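Local coordinates for protein Nrps/pks (Streptomyces albus, PDB 4OPF) that serves as a ketosynthase domain of the AT-less type I polyketide synthase for oxazolomycin, probably carrying acyl-thioester intermediates, with chain extension uncertain, at residues V109-R114 and Y138-L143; V165-A170 and A182-V187; I305-I310 and E366-A371. All coordinates share one frame; numbering follows the deposited sequence.

Contact 1: V109-R114 and Y138-L143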
loop_
_atom_site.group_PDB
_atom_site.type_symbol
_atom_site.label_atom_id
_atom_site.label_comp_id
_atom_site.label_asym_id
_atom_site.label_seq_id
_atom_site.Cartn_x
_atom_site.Cartn_y
_atom_site.Cartn_z
ATOM N N VAL A 109 -4.089 9.662 -1.085
ATOM C CA VAL A 109 -4.246 9.676 0.343
ATOM C C VAL A 109 -3.692 8.360 0.887
ATOM O O VAL A 109 -4.116 7.279 0.499
ATOM C CB VAL A 109 -5.712 9.778 0.707
ATOM C CG1 VAL A 109 -5.944 9.696 2.215
ATOM C CG2 VAL A 109 -6.286 11.062 0.176
ATOM N N TYR A 110 -2.740 8.454 1.797
ATOM C CA TYR A 110 -2.044 7.311 2.341
ATOM C C TYR A 110 -2.030 7.442 3.838
ATOM O O TYR A 110 -1.403 8.366 4.372
ATOM C CB TYR A 110 -0.603 7.269 1.791
ATOM C CG TYR A 110 -0.596 7.225 0.275
ATOM C CD1 TYR A 110 -0.736 6.036 -0.418
ATOM C CD2 TYR A 110 -0.612 8.382 -0.450
ATOM C CE1 TYR A 110 -0.761 6.015 -1.822
ATOM C CE2 TYR A 110 -0.628 8.365 -1.828
ATOM C CZ TYR A 110 -0.717 7.184 -2.504
ATOM O OH TYR A 110 -0.762 7.202 -3.889
ATOM N N VAL A 111 -2.746 6.559 4.527
ATOM C CA VAL A 111 -2.913 6.682 5.963
ATOM C C VAL A 111 -2.351 5.515 6.704
ATOM O O VAL A 111 -2.612 4.379 6.339
ATOM C CB VAL A 111 -4.413 6.760 6.337
ATOM C CG1 VAL A 111 -4.656 6.810 7.839
ATOM C CG2 VAL A 111 -5.022 7.980 5.682
ATOM N N GLY A 112 -1.569 5.793 7.745
ATOM C CA GLY A 112 -1.135 4.751 8.650
ATOM C C GLY A 112 -2.045 4.755 9.853
ATOM O O GLY A 112 -2.167 5.740 10.550
ATOM N N GLY A 113 -2.697 3.653 10.104
ATOM C CA GLY A 113 -3.646 3.618 11.163
ATOM C C GLY A 113 -4.376 2.299 11.233
ATOM O O GLY A 113 -4.383 1.511 10.290
ATOM N N ARG A 114 -4.947 2.047 12.394
ATOM C CA ARG A 114 -5.595 0.779 12.669
ATOM C C ARG A 114 -7.082 1.029 12.710
ATOM O O ARG A 114 -7.571 1.791 13.519
ATOM C CB ARG A 114 -5.132 0.206 14.029
ATOM C CG ARG A 114 -5.820 -1.119 14.416
ATOM C CD ARG A 114 -5.041 -1.898 15.481
ATOM N NE ARG A 114 -3.716 -2.340 14.956
ATOM C CZ ARG A 114 -2.519 -1.811 15.267
ATOM N NH1 ARG A 114 -2.398 -0.778 16.119
ATOM N NH2 ARG A 114 -1.409 -2.305 14.702
ATOM N N TYR A 138 -11.705 2.922 5.341
ATOM C CA TYR A 138 -12.499 4.134 5.593
ATOM C C TYR A 138 -11.619 5.305 6.062
ATOM O O TYR A 138 -11.918 6.439 5.764
ATOM C CB TYR A 138 -13.660 3.892 6.595
ATOM C CG TYR A 138 -13.156 3.537 7.988
ATOM C CD1 TYR A 138 -12.781 4.522 8.892
ATOM C CD2 TYR A 138 -13.048 2.226 8.390
ATOM C CE1 TYR A 138 -12.335 4.198 10.164
ATOM C CE2 TYR A 138 -12.565 1.891 9.654
ATOM C CZ TYR A 138 -12.191 2.887 10.528
ATOM O OH TYR A 138 -11.729 2.558 11.789
ATOM N N LEU A 139 -10.508 5.046 6.773
ATOM C CA LEU A 139 -9.689 6.134 7.255
ATOM C C LEU A 139 -9.174 6.992 6.086
ATOM O O LEU A 139 -9.136 8.235 6.230
ATOM C CB LEU A 139 -8.490 5.650 8.114
ATOM C CG LEU A 139 -8.859 5.074 9.487
ATOM C CD1 LEU A 139 -7.599 4.557 10.109
ATOM C CD2 LEU A 139 -9.442 6.136 10.412
ATOM N N ALA A 140 -8.740 6.340 4.995
ATOM C CA ALA A 140 -8.310 7.054 3.797
ATOM C C ALA A 140 -9.538 7.496 2.966
ATOM O O ALA A 140 -9.618 8.639 2.490
ATOM C CB ALA A 140 -7.381 6.180 2.970
ATOM N N ALA A 141 -10.494 6.614 2.792
ATOM C CA ALA A 141 -11.659 6.872 1.888
ATOM C C ALA A 141 -12.504 8.036 2.370
ATOM O O ALA A 141 -13.004 8.782 1.534
ATOM C CB ALA A 141 -12.575 5.644 1.732
ATOM N N ASN A 142 -12.645 8.222 3.681
ATOM C CA ASN A 142 -13.347 9.400 4.164
ATOM C C ASN A 142 -12.711 10.670 3.720
ATOM O O ASN A 142 -13.397 11.605 3.428
ATOM C CB ASN A 142 -13.380 9.456 5.669
ATOM C CG ASN A 142 -14.446 8.596 6.227
ATOM O OD1 ASN A 142 -15.561 8.629 5.750
ATOM N ND2 ASN A 142 -14.127 7.828 7.249
ATOM N N LEU A 143 -11.381 10.700 3.661
ATOM C CA LEU A 143 -10.697 11.896 3.280
ATOM C C LEU A 143 -10.887 12.150 1.800
ATOM O O LEU A 143 -11.153 13.273 1.371
ATOM C CB LEU A 143 -9.210 11.833 3.631
ATOM C CG LEU A 143 -8.857 11.596 5.086
ATOM C CD1 LEU A 143 -7.364 11.557 5.318
ATOM C CD2 LEU A 143 -9.437 12.675 5.939
#

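Contact 2: V165-A170 and A182-V187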
loop_
_atom_site.group_PDB
_atom_site.type_symbol
_atom_site.label_atom_id
_atom_site.label_comp_id
_atom_site.label_asym_id
_atom_site.label_seq_id
_atom_site.Cartn_x
_atom_site.Cartn_y
_atom_site.Cartn_z
ATOM N N VAL A 165 5.461 3.603 6.241
ATOM C CA VAL A 165 5.078 2.780 5.092
ATOM C C VAL A 165 4.123 3.542 4.196
ATOM O O VAL A 165 4.228 3.510 2.960
ATOM C CB VAL A 165 4.472 1.450 5.568
ATOM C CG1 VAL A 165 3.934 0.651 4.423
ATOM C CG2 VAL A 165 5.542 0.660 6.297
ATOM N N ALA A 166 3.188 4.281 4.810
ATOM C CA ALA A 166 2.272 5.155 4.005
ATOM C C ALA A 166 3.089 6.211 3.246
ATOM O O ALA A 166 2.871 6.479 2.075
ATOM C CB ALA A 166 1.247 5.852 4.949
ATOM N N LEU A 167 4.067 6.799 3.915
ATOM C CA LEU A 167 5.000 7.746 3.239
ATOM C C LEU A 167 5.754 7.148 2.005
ATOM O O LEU A 167 5.908 7.775 0.964
ATOM C CB LEU A 167 5.986 8.323 4.290
ATOM C CG LEU A 167 6.934 9.390 3.750
ATOM C CD1 LEU A 167 6.170 10.588 3.251
ATOM C CD2 LEU A 167 7.873 9.836 4.868
ATOM N N HIS A 168 6.155 5.896 2.123
ATOM C CA HIS A 168 6.789 5.164 1.063
ATOM C C HIS A 168 5.802 4.947 -0.100
ATOM O O HIS A 168 6.190 5.117 -1.257
ATOM C CB HIS A 168 7.253 3.843 1.631
ATOM C CG HIS A 168 7.947 2.968 0.656
ATOM N ND1 HIS A 168 7.460 1.733 0.295
ATOM C CD2 HIS A 168 9.058 3.167 -0.092
ATOM C CE1 HIS A 168 8.272 1.175 -0.579
ATOM N NE2 HIS A 168 9.242 2.034 -0.847
ATOM N N HIS A 169 4.557 4.569 0.185
ATOM C CA HIS A 169 3.572 4.410 -0.939
ATOM C C HIS A 169 3.387 5.780 -1.595
ATOM O O HIS A 169 3.388 5.883 -2.776
ATOM C CB HIS A 169 2.231 3.960 -0.408
ATOM C CG HIS A 169 2.199 2.561 0.099
ATOM N ND1 HIS A 169 2.890 1.525 -0.492
ATOM C CD2 HIS A 169 1.524 2.015 1.129
ATOM C CE1 HIS A 169 2.683 0.410 0.188
ATOM N NE2 HIS A 169 1.869 0.684 1.183
ATOM N N ALA A 170 3.343 6.866 -0.812
ATOM C CA ALA A 170 3.167 8.166 -1.409
ATOM C C ALA A 170 4.359 8.533 -2.304
ATOM O O ALA A 170 4.180 9.024 -3.441
ATOM C CB ALA A 170 2.975 9.222 -0.367
ATOM N N ALA A 182 0.223 14.284 -2.622
ATOM C CA ALA A 182 -0.171 13.214 -1.707
ATOM C C ALA A 182 -0.394 13.708 -0.282
ATOM O O ALA A 182 0.382 14.529 0.247
ATOM C CB ALA A 182 0.898 12.147 -1.666
ATOM N N VAL A 183 -1.445 13.214 0.331
ATOM C CA VAL A 183 -1.661 13.422 1.725
ATOM C C VAL A 183 -1.145 12.158 2.416
ATOM O O VAL A 183 -1.529 11.036 2.041
ATOM C CB VAL A 183 -3.170 13.548 2.010
ATOM C CG1 VAL A 183 -3.436 13.527 3.482
ATOM C CG2 VAL A 183 -3.758 14.786 1.380
ATOM N N VAL A 184 -0.315 12.316 3.427
ATOM C CA VAL A 184 0.200 11.192 4.204
ATOM C C VAL A 184 -0.121 11.490 5.660
ATOM O O VAL A 184 0.158 12.565 6.148
ATOM C CB VAL A 184 1.715 11.079 4.025
ATOM C CG1 VAL A 184 2.357 10.043 4.935
ATOM C CG2 VAL A 184 2.004 10.676 2.611
ATOM N N ALA A 185 -0.692 10.531 6.368
ATOM C CA ALA A 185 -1.088 10.746 7.728
ATOM C C ALA A 185 -0.791 9.517 8.549
ATOM O O ALA A 185 -0.725 8.412 8.043
ATOM C CB ALA A 185 -2.591 10.981 7.823
ATOM N N GLY A 186 -0.750 9.734 9.843
ATOM C CA GLY A 186 -0.747 8.652 10.821
ATOM C C GLY A 186 -1.680 9.059 11.922
ATOM O O GLY A 186 -1.731 10.233 12.283
ATOM N N VAL A 187 -2.389 8.093 12.486
ATOM C CA VAL A 187 -3.349 8.385 13.526
ATOM C C VAL A 187 -3.450 7.208 14.503
ATOM O O VAL A 187 -3.435 6.046 14.104
ATOM C CB VAL A 187 -4.761 8.703 12.938
ATOM C CG1 VAL A 187 -5.385 7.485 12.258
ATOM C CG2 VAL A 187 -5.703 9.212 13.990
#

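Contact 3: I305-I310 and E366-A371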
loop_
_atom_site.group_PDB
_atom_site.type_symbol
_atom_site.label_atom_id
_atom_site.label_comp_id
_atom_site.label_asym_id
_atom_site.label_seq_id
_atom_site.Cartn_x
_atom_site.Cartn_y
_atom_site.Cartn_z
ATOM N N ILE A 305 21.190 -3.418 19.371
ATOM C CA ILE A 305 21.224 -3.771 17.963
ATOM C C ILE A 305 21.073 -2.530 17.093
ATOM O O ILE A 305 21.844 -2.334 16.111
ATOM C CB ILE A 305 20.157 -4.826 17.639
ATOM C CG1 ILE A 305 20.664 -6.177 18.173
ATOM C CG2 ILE A 305 19.846 -4.849 16.147
ATOM C CD1 ILE A 305 19.604 -7.248 18.211
ATOM N N GLU A 306 20.125 -1.684 17.461
ATOM C CA GLU A 306 19.909 -0.467 16.700
ATOM C C GLU A 306 21.129 0.423 16.680
ATOM O O GLU A 306 21.487 0.951 15.624
ATOM C CB GLU A 306 18.667 0.339 17.143
ATOM C CG GLU A 306 18.544 1.588 16.292
ATOM C CD GLU A 306 17.288 2.482 16.510
ATOM O OE1 GLU A 306 16.692 2.418 17.636
ATOM O OE2 GLU A 306 16.950 3.282 15.541
ATOM N N LEU A 307 21.736 0.649 17.835
ATOM C CA LEU A 307 22.909 1.531 17.911
ATOM C C LEU A 307 24.112 0.994 17.088
ATOM O O LEU A 307 24.777 1.728 16.406
ATOM C CB LEU A 307 23.355 1.691 19.359
ATOM C CG LEU A 307 22.398 2.484 20.259
ATOM C CD1 LEU A 307 23.015 2.515 21.628
ATOM C CD2 LEU A 307 22.147 3.896 19.825
ATOM N N LYS A 308 24.340 -0.300 17.124
ATOM C CA LYS A 308 25.396 -0.897 16.310
ATOM C C LYS A 308 25.070 -0.812 14.850
ATOM O O LYS A 308 25.950 -0.627 14.043
ATOM C CB LYS A 308 25.584 -2.356 16.687
ATOM C CG LYS A 308 26.165 -2.489 18.086
ATOM C CD LYS A 308 26.391 -3.954 18.448
ATOM C CE LYS A 308 26.989 -4.073 19.856
ATOM N NZ LYS A 308 27.099 -5.482 20.357
ATOM N N ALA A 309 23.797 -0.921 14.489
ATOM C CA ALA A 309 23.446 -0.877 13.073
ATOM C C ALA A 309 23.604 0.542 12.512
ATOM O O ALA A 309 24.104 0.739 11.370
ATOM C CB ALA A 309 22.011 -1.366 12.870
ATOM N N ILE A 310 23.156 1.540 13.283
ATOM C CA ILE A 310 23.461 2.957 12.953
ATOM C C ILE A 310 24.975 3.230 12.753
ATOM O O ILE A 310 25.383 3.765 11.715
ATOM C CB ILE A 310 22.899 3.904 14.003
ATOM C CG1 ILE A 310 21.355 3.844 13.893
ATOM C CG2 ILE A 310 23.398 5.345 13.751
ATOM C CD1 ILE A 310 20.645 4.451 15.094
ATOM N N GLU A 366 25.105 -2.025 28.548
ATOM C CA GLU A 366 26.227 -2.716 29.180
ATOM C C GLU A 366 27.260 -3.229 28.178
ATOM O O GLU A 366 28.415 -3.491 28.552
ATOM C CB GLU A 366 25.702 -3.878 30.019
ATOM C CG GLU A 366 26.633 -4.347 31.124
ATOM C CD GLU A 366 26.164 -5.662 31.701
ATOM O OE1 GLU A 366 24.955 -5.774 31.990
ATOM O OE2 GLU A 366 26.988 -6.586 31.842
ATOM N N HIS A 367 26.857 -3.377 26.914
ATOM C CA HIS A 367 27.744 -3.963 25.902
ATOM C C HIS A 367 27.966 -3.003 24.724
ATOM O O HIS A 367 28.068 -3.423 23.561
ATOM C CB HIS A 367 27.201 -5.342 25.462
ATOM C CG HIS A 367 27.181 -6.367 26.569
ATOM N ND1 HIS A 367 26.013 -6.844 27.132
ATOM C CD2 HIS A 367 28.192 -6.989 27.228
ATOM C CE1 HIS A 367 26.302 -7.716 28.082
ATOM N NE2 HIS A 367 27.617 -7.823 28.160
ATOM N N PHE A 368 28.070 -1.711 25.051
ATOM C CA PHE A 368 28.259 -0.664 24.048
ATOM C C PHE A 368 29.108 0.492 24.569
ATOM O O PHE A 368 28.699 1.197 25.487
ATOM C CB PHE A 368 26.899 -0.112 23.587
ATOM C CG PHE A 368 26.994 0.847 22.428
ATOM C CD1 PHE A 368 27.182 0.381 21.132
ATOM C CD2 PHE A 368 26.909 2.215 22.638
ATOM C CE1 PHE A 368 27.281 1.267 20.065
ATOM C CE2 PHE A 368 27.008 3.107 21.573
ATOM C CZ PHE A 368 27.197 2.628 20.290
ATOM N N ASP A 369 30.266 0.706 23.949
ATOM C CA ASP A 369 31.145 1.814 24.318
ATOM C C ASP A 369 30.699 3.147 23.661
ATOM O O ASP A 369 30.916 3.370 22.462
ATOM C CB ASP A 369 32.598 1.456 23.951
ATOM C CG ASP A 369 33.632 2.287 24.716
ATOM O OD1 ASP A 369 33.280 2.905 25.753
ATOM O OD2 ASP A 369 34.811 2.306 24.279
ATOM N N PHE A 370 30.069 4.023 24.454
ATOM C CA PHE A 370 29.685 5.386 24.015
ATOM C C PHE A 370 30.877 6.374 24.033
ATOM O O PHE A 370 30.683 7.593 23.999
ATOM C CB PHE A 370 28.575 5.957 24.923
ATOM C CG PHE A 370 27.177 5.627 24.493
ATOM C CD1 PHE A 370 26.651 6.179 23.334
ATOM C CD2 PHE A 370 26.362 4.818 25.289
ATOM C CE1 PHE A 370 25.352 5.902 22.949
ATOM C CE2 PHE A 370 25.063 4.541 24.913
ATOM C CZ PHE A 370 24.557 5.084 23.740
ATOM N N ALA A 371 32.103 5.862 24.125
ATOM C CA ALA A 371 33.296 6.692 24.063
ATOM C C ALA A 371 34.263 6.200 22.984
ATOM O O ALA A 371 35.395 6.685 22.911
ATOM C CB ALA A 371 33.986 6.698 25.420
#

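Contact 1: V109-R114 and Y138-L143
V109 and V111, two residues apart on strand 107-112, rest on the side of helix 138-147 formed by L139, A140 and L143. The two axes run nearly antiparallel, at 146°, and come within 7.9 Å, a separation that the small side chain of A140 permits. A140 is the central point: its CB meets both valines, 3.9 Å from V109 CG1 and 4.0 Å from V111 CG2. V109 CG1, anti to the backbone N (chi1 176°), also reaches L143 CD1 at 3.9 Å and passes 3.8 Å from the carbonyl oxygen A140 O. The two branches of V111 divide the work. CG2 sits over the A140 backbone, 3.9 Å from A140 CA, while CG1 meets L139 CB at 4.0 Å, the V111 and L139 side chains crossing at about a right angle. All of this part is buried, and L84 and L85 of helix 79-95 add further carbon against V111 and L143. Toward G113 and R114 the contact thins out. L139 CD1 comes to G113 C at 4.1 Å, where the glycine offers backbone alone. The R114 side chain sets out away from the helix, and its guanidinium forms a salt bridge with D157, while its carbonyl oxygen accepts a hydrogen bond from Q80. At the same end the partly exposed Y138 uses its OH to bond D78 and the backbone N of R116. Strand 107-112, helix 138-147 and strand 153-156 form a beta-alpha-beta crossover within the ketosynthase fold. With no hydrogen bond between the two segments, the interface is held by the fit of branched aliphatic groups around an alanine, and its polar and charged groups find their partners beyond the valine-lined side.

Contact 2: V165-A170 and A182-V187
No ring comes between A170 and V184, which touch directly through methyl groups; the flat group nearby is the imidazole of H169, on a different side of helix 162-175. One face of that ring has V165 O 3.5 Å above its plane, displaced toward the rim, and the ring also stacks with H169 of the second subunit. Y110, from the neighbouring strand 107-112, lies beside the contact, its CB against A166 and its ring against H169, A170 and A182. Across the interface the side chains that meet are all aliphatic. V184 is wedged against the helix with its branches spread: CG1, anti to the backbone N (chi1 173°), enters alongside the backbone, 3.8 Å from L167 N, and lies 4.1 Å from L167 CB, while A166 CB is a little further off. CG2 points to the next turn and meets A170 CB at 3.5 Å, tighter than usual for two carbons. A182, two residues back on the same side of the strand, adds its CB at 3.8 Å from A170 CB. The small A166 and A170 are consistent with the close approach of the backbones, the axes 8.0 Å apart and almost exactly antiparallel at 172°. L167 extends to L232 of the adjoining strand 226-234 and to L249 and I252 of strand 247-256, further across the sheet. H168, on the far side, gives NE2 to a hydrogen bond with D178 of the second subunit, so the helix also reaches the dimer interface. Strand 153-156, helix 162-175 and strand 181-188 make a beta-alpha-beta crossover that skips over strand 107-112. Helices buried against a mixed sheet in a layered alpha-beta-alpha-beta-alpha core are the mark of the thiolase fold; in ketosynthases this helix follows the nucleophilic cysteine.

Contact 3: I305-I310 and E366-A371
L307 and F368 meet through carbon alone, and the polar group that is firmly gripped here belongs to the preceding helix residue: the carboxylate of E306 is held at both oxygens, OE2 by the backbone N of N295 and OE1 by that of A296. It points away from 366-371. Toward that loop the helix presents L307, whose CG is anti to the carbonyl carbon (chi1 -69°). L307 CD1 stands over the face of the F368 ring, 4.2 Å from its centroid and 17° off the normal, a CH-pi contact. L307 CB covers the same ring further round, 4.0 Å from F368 CE1. The leucine and F368 side chains cross at about a right angle. L307 CD1 also serves F370, coming to 3.7 Å from F370 CZ. The two phenylalanines support one another: F368 CE2 lies 3.5 Å above the plane of F370, while F370 CG sits at the edge of F368. The L307 side chain is therefore received by two differently turned rings. The outer side is looser. K308, exposed and extended beyond CG, reaches toward H367, and its CE passes 3.9 Å from H367 O; no hydrogen bond is made there, and H367 is itself poorly ordered. The contact fastens the irregular loop between strands 354-355 and 375-376 to helix 300-314 at the protein surface. L304 of that helix continues the apolar surface under H367 and F368, F377 meets the ring of F370, and elsewhere on the helix A309 and I310 pack on helix 268-282.

How the contacts relate
Contacts 1 and 2 are buried and share one sheet, since strands 107-112 and 181-188 are neighbours in it: G112 N lies 2.8 Å from A185 O, a probable hydrogen bond. Each lays a helix on that sheet, but on opposite faces, with V109 and V111 turned to one helix and Y110 to the other. Their chemistry is alike, valine against alanine at close axial distance, though the helix of contact 2 also reaches the second subunit. Contact 3 is a surface contact, its nearest atoms about 15 Å from contact 2. There a loop replaces the strand, and aromatic rings around a leucine replace the small aliphatic groups.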